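Long-range contacts in probable transcriptional regulator (Pseudomonas aeruginosa, PDB 2FBI), which probably binds DNA as a dimer through winged helix-turn-helix domains and regulates transcription, as other MarR-family proteins do: residues F24-L29 with D110-Y115; E50-L56 with R91-N95. One frame throughout, in Å; residues are numbered along the deposited sequence.

Contact 1. Residues F24-L29 with D110-Y115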
loop_
_atom_site.group_PDB
_atom_site.type_symbol
_atom_site.label_atom_id
_atom_site.label_comp_id
_atom_site.label_asym_id
_atom_site.label_seq_id
_atom_site.Cartn_x
_atom_site.Cartn_y
_atom_site.Cartn_z
ATOM N N PHE A 24 -2.272 -8.647 -11.756
ATOM C CA PHE A 24 -3.233 -8.595 -12.878
ATOM C C PHE A 24 -3.208 -7.312 -13.689
ATOM O O PHE A 24 -3.630 -7.322 -14.834
ATOM C CB PHE A 24 -4.616 -8.924 -12.384
ATOM C CG PHE A 24 -4.749 -10.343 -11.944
ATOM C CD1 PHE A 24 -5.218 -11.327 -12.839
ATOM C CD2 PHE A 24 -4.405 -10.721 -10.664
ATOM C CE1 PHE A 24 -5.347 -12.649 -12.434
ATOM C CE2 PHE A 24 -4.529 -12.037 -10.257
ATOM C CZ PHE A 24 -5.001 -13.003 -11.159
ATOM N N PHE A 25 -2.714 -6.202 -13.125
ATOM C CA PHE A 25 -2.678 -4.959 -13.868
ATOM C C PHE A 25 -1.291 -4.508 -14.262
ATOM O O PHE A 25 -1.171 -3.656 -15.126
ATOM C CB PHE A 25 -3.426 -3.778 -13.145
ATOM C CG PHE A 25 -4.813 -4.168 -12.606
ATOM C CD1 PHE A 25 -5.945 -4.133 -13.449
ATOM C CD2 PHE A 25 -4.960 -4.587 -11.298
ATOM C CE1 PHE A 25 -7.176 -4.575 -13.005
ATOM C CE2 PHE A 25 -6.214 -5.001 -10.835
ATOM C CZ PHE A 25 -7.315 -4.980 -11.704
ATOM N N ARG A 26 -0.233 -4.973 -13.607
ATOM C CA ARG A 26 1.058 -4.276 -13.910
ATOM C C ARG A 26 1.475 -4.473 -15.375
ATOM O O ARG A 26 1.966 -3.525 -16.010
ATOM C CB ARG A 26 2.182 -4.639 -12.935
ATOM C CG ARG A 26 2.093 -3.867 -11.598
ATOM C CD ARG A 26 3.393 -3.913 -10.813
ATOM N NE ARG A 26 3.192 -3.313 -9.499
ATOM C CZ ARG A 26 3.033 -4.000 -8.366
ATOM N NH1 ARG A 26 2.836 -3.350 -7.222
ATOM N NH2 ARG A 26 3.070 -5.322 -8.365
ATOM N N PRO A 27 1.224 -5.670 -15.936
ATOM C CA PRO A 27 1.576 -5.838 -17.370
ATOM C C PRO A 27 0.903 -4.877 -18.291
ATOM O O PRO A 27 1.594 -4.247 -19.089
ATOM C CB PRO A 27 1.219 -7.291 -17.646
ATOM C CG PRO A 27 1.374 -7.938 -16.352
ATOM C CD PRO A 27 0.748 -6.944 -15.382
ATOM N N SER A 28 -0.397 -4.641 -18.163
ATOM C CA SER A 28 -1.011 -3.623 -19.041
ATOM C C SER A 28 -0.494 -2.192 -18.824
ATOM O O SER A 28 -0.437 -1.385 -19.764
ATOM C CB SER A 28 -2.536 -3.612 -18.937
ATOM O OG SER A 28 -2.990 -4.878 -18.469
ATOM N N LEU A 29 -0.214 -1.866 -17.572
ATOM C CA LEU A 29 0.487 -0.637 -17.263
ATOM C C LEU A 29 1.942 -0.778 -17.744
ATOM O O LEU A 29 2.408 0.113 -18.354
ATOM C CB LEU A 29 0.443 -0.317 -15.747
ATOM C CG LEU A 29 -0.911 -0.257 -15.003
ATOM C CD1 LEU A 29 -0.682 -0.273 -13.529
ATOM C CD2 LEU A 29 -1.726 0.969 -15.442
ATOM N N ASP A 110 -8.572 -2.930 -21.458
ATOM C CA ASP A 110 -7.610 -3.823 -20.790
ATOM C C ASP A 110 -7.887 -3.956 -19.279
ATOM O O ASP A 110 -7.942 -5.065 -18.751
ATOM C CB ASP A 110 -6.149 -3.393 -21.073
ATOM C CG ASP A 110 -5.732 -3.627 -22.541
ATOM O OD1 ASP A 110 -6.306 -4.546 -23.185
ATOM O OD2 ASP A 110 -4.854 -2.882 -23.069
ATOM N N MET A 111 -8.082 -2.838 -18.585
ATOM C CA MET A 111 -8.275 -2.913 -17.129
ATOM C C MET A 111 -9.589 -3.633 -16.735
ATOM O O MET A 111 -9.647 -4.294 -15.693
ATOM C CB MET A 111 -8.100 -1.537 -16.432
ATOM C CG MET A 111 -6.744 -0.801 -16.668
ATOM S SD MET A 111 -5.189 -1.429 -15.934
ATOM C CE MET A 111 -4.883 -2.793 -16.995
ATOM N N GLU A 112 -10.624 -3.519 -17.569
ATOM C CA GLU A 112 -11.871 -4.289 -17.378
ATOM C C GLU A 112 -11.619 -5.818 -17.510
ATOM O O GLU A 112 -12.054 -6.597 -16.650
ATOM C CB GLU A 112 -12.958 -3.760 -18.326
ATOM C CG GLU A 112 -14.314 -4.544 -18.399
ATOM C CD GLU A 112 -15.029 -4.696 -17.054
ATOM O OE1 GLU A 112 -15.161 -3.668 -16.352
ATOM O OE2 GLU A 112 -15.447 -5.844 -16.701
ATOM N N LYS A 113 -10.863 -6.225 -18.529
ATOM C CA LYS A 113 -10.504 -7.646 -18.713
ATOM C C LYS A 113 -9.714 -8.190 -17.530
ATOM O O LYS A 113 -9.917 -9.350 -17.105
ATOM C CB LYS A 113 -9.652 -7.852 -19.960
ATOM C CG LYS A 113 -10.171 -7.196 -21.213
ATOM C CD LYS A 113 -10.624 -8.216 -22.232
ATOM C CE LYS A 113 -11.254 -7.523 -23.476
ATOM N NZ LYS A 113 -10.263 -6.705 -24.247
ATOM N N ASN A 114 -8.818 -7.358 -16.980
ATOM C CA ASN A 114 -8.085 -7.788 -15.813
ATOM C C ASN A 114 -8.945 -7.926 -14.589
ATOM O O ASN A 114 -8.708 -8.817 -13.764
ATOM C CB ASN A 114 -6.884 -6.888 -15.580
ATOM C CG ASN A 114 -5.903 -6.968 -16.727
ATOM O OD1 ASN A 114 -5.590 -8.058 -17.195
ATOM N ND2 ASN A 114 -5.441 -5.820 -17.204
ATOM N N TYR A 115 -9.977 -7.084 -14.480
ATOM C CA TYR A 115 -10.977 -7.259 -13.414
ATOM C C TYR A 115 -11.868 -8.493 -13.619
ATOM O O TYR A 115 -12.221 -9.151 -12.662
ATOM C CB TYR A 115 -11.866 -5.995 -13.229
ATOM C CG TYR A 115 -11.259 -5.031 -12.257
ATOM C CD1 TYR A 115 -10.763 -3.811 -12.694
ATOM C CD2 TYR A 115 -11.100 -5.387 -10.889
ATOM C CE1 TYR A 115 -10.173 -2.908 -11.782
ATOM C CE2 TYR A 115 -10.503 -4.512 -9.995
ATOM C CZ TYR A 115 -10.044 -3.269 -10.446
ATOM O OH TYR A 115 -9.432 -2.406 -9.572
#

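Contact 2. Residues E50-L56 with R91-N95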
loop_
_atom_site.group_PDB
_atom_site.type_symbol
_atom_site.label_atom_id
_atom_site.label_comp_id
_atom_site.label_asym_id
_atom_site.label_seq_id
_atom_site.Cartn_x
_atom_site.Cartn_y
_atom_site.Cartn_z
ATOM N N GLU A 50 -11.306 17.824 -11.507
ATOM C CA GLU A 50 -10.191 18.686 -11.064
ATOM C C GLU A 50 -10.027 18.630 -9.509
ATOM O O GLU A 50 -10.989 18.486 -8.792
ATOM C CB GLU A 50 -10.364 20.121 -11.533
ATOM C CG GLU A 50 -11.544 20.774 -10.880
ATOM C CD GLU A 50 -12.102 21.933 -11.676
ATOM O OE1 GLU A 50 -11.835 22.072 -12.905
ATOM O OE2 GLU A 50 -12.798 22.728 -11.040
ATOM N N MET A 51 -8.790 18.678 -9.016
ATOM C CA MET A 51 -8.579 18.405 -7.582
ATOM C C MET A 51 -7.403 19.242 -7.119
ATOM O O MET A 51 -6.407 19.380 -7.809
ATOM C CB MET A 51 -8.361 16.878 -7.366
ATOM C CG MET A 51 -8.058 16.440 -5.934
ATOM S SD MET A 51 -8.590 14.795 -5.432
ATOM C CE MET A 51 -10.260 14.687 -6.095
ATOM N N GLU A 52 -7.523 19.804 -5.922
ATOM C CA GLU A 52 -6.391 20.495 -5.301
ATOM C C GLU A 52 -5.273 19.462 -5.011
ATOM O O GLU A 52 -5.531 18.305 -4.643
ATOM C CB GLU A 52 -6.926 21.282 -4.069
ATOM C CG GLU A 52 -5.900 22.101 -3.317
ATOM C CD GLU A 52 -4.994 21.238 -2.442
ATOM O OE1 GLU A 52 -5.501 20.267 -1.864
ATOM O OE2 GLU A 52 -3.794 21.556 -2.308
ATOM N N SER A 53 -4.025 19.875 -5.196
ATOM C CA SER A 53 -2.915 18.949 -5.293
ATOM C C SER A 53 -2.552 18.193 -4.024
ATOM O O SER A 53 -2.118 17.051 -4.136
ATOM C CB SER A 53 -1.691 19.627 -5.876
ATOM O OG SER A 53 -1.242 20.611 -4.967
ATOM N N TYR A 54 -2.752 18.772 -2.836
ATOM C CA TYR A 54 -2.510 18.007 -1.571
ATOM C C TYR A 54 -3.617 17.009 -1.325
ATOM O O TYR A 54 -3.407 15.844 -0.846
ATOM C CB TYR A 54 -2.309 18.951 -0.342
ATOM C CG TYR A 54 -0.898 19.573 -0.267
ATOM C CD1 TYR A 54 -0.519 20.579 -1.128
ATOM C CD2 TYR A 54 0.051 19.129 0.661
ATOM C CE1 TYR A 54 0.749 21.129 -1.097
ATOM C CE2 TYR A 54 1.352 19.697 0.712
ATOM C CZ TYR A 54 1.676 20.704 -0.148
ATOM O OH TYR A 54 2.950 21.269 -0.147
ATOM N N GLN A 55 -4.828 17.455 -1.623
ATOM C CA GLN A 55 -5.985 16.551 -1.585
ATOM C C GLN A 55 -5.807 15.315 -2.537
ATOM O O GLN A 55 -6.193 14.182 -2.187
ATOM C CB GLN A 55 -7.203 17.357 -1.987
ATOM C CG GLN A 55 -8.505 16.677 -1.951
ATOM C CD GLN A 55 -9.660 17.679 -1.903
ATOM O OE1 GLN A 55 -9.493 18.846 -1.525
ATOM N NE2 GLN A 55 -10.842 17.214 -2.260
ATOM N N LEU A 56 -5.262 15.559 -3.732
ATOM C CA LEU A 56 -5.022 14.522 -4.736
ATOM C C LEU A 56 -3.997 13.506 -4.193
ATOM O O LEU A 56 -4.239 12.274 -4.226
ATOM C CB LEU A 56 -4.524 15.199 -6.045
ATOM C CG LEU A 56 -4.063 14.324 -7.238
ATOM C CD1 LEU A 56 -5.202 13.349 -7.623
ATOM C CD2 LEU A 56 -3.634 15.145 -8.428
ATOM N N ARG A 91 -3.071 27.870 -3.836
ATOM C CA ARG A 91 -3.620 26.561 -4.148
ATOM C C ARG A 91 -3.324 26.203 -5.595
ATOM O O ARG A 91 -3.362 27.051 -6.513
ATOM C CB ARG A 91 -5.122 26.534 -3.915
ATOM C CG ARG A 91 -5.513 25.887 -2.607
ATOM C CD ARG A 91 -5.406 26.846 -1.459
ATOM N NE ARG A 91 -5.262 26.147 -0.185
ATOM C CZ ARG A 91 -4.327 26.411 0.723
ATOM N NH1 ARG A 91 -4.314 25.706 1.838
ATOM N NH2 ARG A 91 -3.425 27.378 0.524
ATOM N N VAL A 92 -3.017 24.936 -5.800
ATOM C CA VAL A 92 -2.785 24.450 -7.127
ATOM C C VAL A 92 -3.729 23.277 -7.375
ATOM O O VAL A 92 -3.688 22.261 -6.668
ATOM C CB VAL A 92 -1.338 24.034 -7.313
ATOM C CG1 VAL A 92 -1.153 23.393 -8.700
ATOM C CG2 VAL A 92 -0.403 25.229 -7.061
ATOM N N TYR A 93 -4.591 23.477 -8.368
ATOM C CA TYR A 93 -5.479 22.447 -8.915
ATOM C C TYR A 93 -4.934 21.671 -10.095
ATOM O O TYR A 93 -4.176 22.163 -10.944
ATOM C CB TYR A 93 -6.826 23.058 -9.307
ATOM C CG TYR A 93 -7.638 23.298 -8.092
ATOM C CD1 TYR A 93 -7.239 24.261 -7.145
ATOM C CD2 TYR A 93 -8.774 22.555 -7.852
ATOM C CE1 TYR A 93 -7.985 24.468 -6.006
ATOM C CE2 TYR A 93 -9.532 22.779 -6.729
ATOM C CZ TYR A 93 -9.129 23.720 -5.818
ATOM O OH TYR A 93 -9.869 23.887 -4.682
ATOM N N VAL A 94 -5.353 20.429 -10.147
ATOM C CA VAL A 94 -4.871 19.540 -11.174
ATOM C C VAL A 94 -6.087 18.928 -11.914
ATOM O O VAL A 94 -7.085 18.566 -11.308
ATOM C CB VAL A 94 -3.955 18.398 -10.606
ATOM C CG1 VAL A 94 -3.292 17.688 -11.716
ATOM C CG2 VAL A 94 -2.862 18.922 -9.625
ATOM N N ASN A 95 -5.958 18.790 -13.227
ATOM C CA ASN A 95 -6.952 18.009 -13.991
ATOM C C ASN A 95 -6.372 17.229 -15.184
ATOM O O ASN A 95 -5.263 17.498 -15.675
ATOM C CB ASN A 95 -8.163 18.891 -14.382
ATOM C CG ASN A 95 -7.808 19.955 -15.383
ATOM O OD1 ASN A 95 -7.471 21.077 -15.020
ATOM N ND2 ASN A 95 -7.904 19.616 -16.675
HETATM O O HOH W 1 -2.326 22.961 -3.712
#

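Contact 1. Residues F24-L29 with D110-Y115
The ring of F25 fills the gap between the short helix 26-32 and the long helix 98-122. Its edge is turned to the face of Y115 in an edge-to-face pair, ring centroids 4.7 Å apart and planes at 51°, with F25 CZ 3.5 Å from Y115 CZ. Flexible M111 supplies a Met-aromatic contact beside the same ring, its SD 3.7 Å from F25 CD1, and L29 CD2 reaches that sulfur, M111 SD, at 4.2 Å. In the MarR fold, long helices near the chain ends build the dimerisation region, and here the second subunit joins in: its T11 packs on F25, and its L10 N donates to the Y115 hydroxyl. At the polar edge S28 of helix 26-32 faces N114 of helix 98-122. N114 ND2 donates to S28 OG at 2.9 Å, the short serine side chain, directed toward the other helix, meeting the longer amide arm. Beyond it, D110 OD2 is hydrogen-bonded to H32, farther along helix 26-32, tying the two helices together once more.

Contact 2. Residues E50-L56 with R91-N95
E52 sets its CB methylene over the face of the Y93 ring, 3.9 Å from the centroid and 19° off its normal, a CH-pi contact. The two residues form a non-hydrogen-bonded antiparallel pair, their CA atoms 4.2 Å apart, and W83 of strand 80-85 also meets the tyrosine ring. Next to them M51 and V94 make the hydrogen-bonded pair, M51 N to V94 O at 2.9 Å and V94 N to M51 O at 2.8 Å. Both apolar side chains point to the other face of the sheet, where they meet L45 of helix 36-48, as suits their burial. This is the winged helix-turn-helix arrangement of MarR proteins: the short strand 51-52 adds to the wing hairpin of strands 80-85 and 91-96, then runs directly into helix 53-59. At that junction acidic E52 is the N-cap, the carboxylate at the end of its long side chain folding back to accept from Q55 N at OE1 (2.9 Å) and from Y54 N at OE2 (3.0 Å), first-turn NH groups without a helical acceptor. S53 N bonds instead to V92 O at 2.8 Å. Water 1 bridges the same corner, donating to E52 OE2, accepting from V92 N and bonding S53 OG. One turn on, the CD2 methyl of branched L56 lies 3.9 Å from V94 CB, and this buried leucine also packs against M67 and L71 of helix 64-76.

In the fold
Contact 2 is nested within the chain loop that contact 1 closes: residues 24-29 come first, then 50-56, 91-95 and 110-115. The centres lie 27 Å apart on opposite sides of the chain's centre, and the nearest atoms are about 15 Å apart, so the contacts do not touch. Strand 91-96, which carries one half of contact 2, is followed directly by helix 98-122, which carries one half of contact 1. Helix 36-48 packs against both. Contact 1 thus belongs to the helical region that meets the second subunit, contact 2 to the winged helix-turn-helix part, which probably binds DNA; consecutive strand 91-96 and helix 98-122 join the two regions.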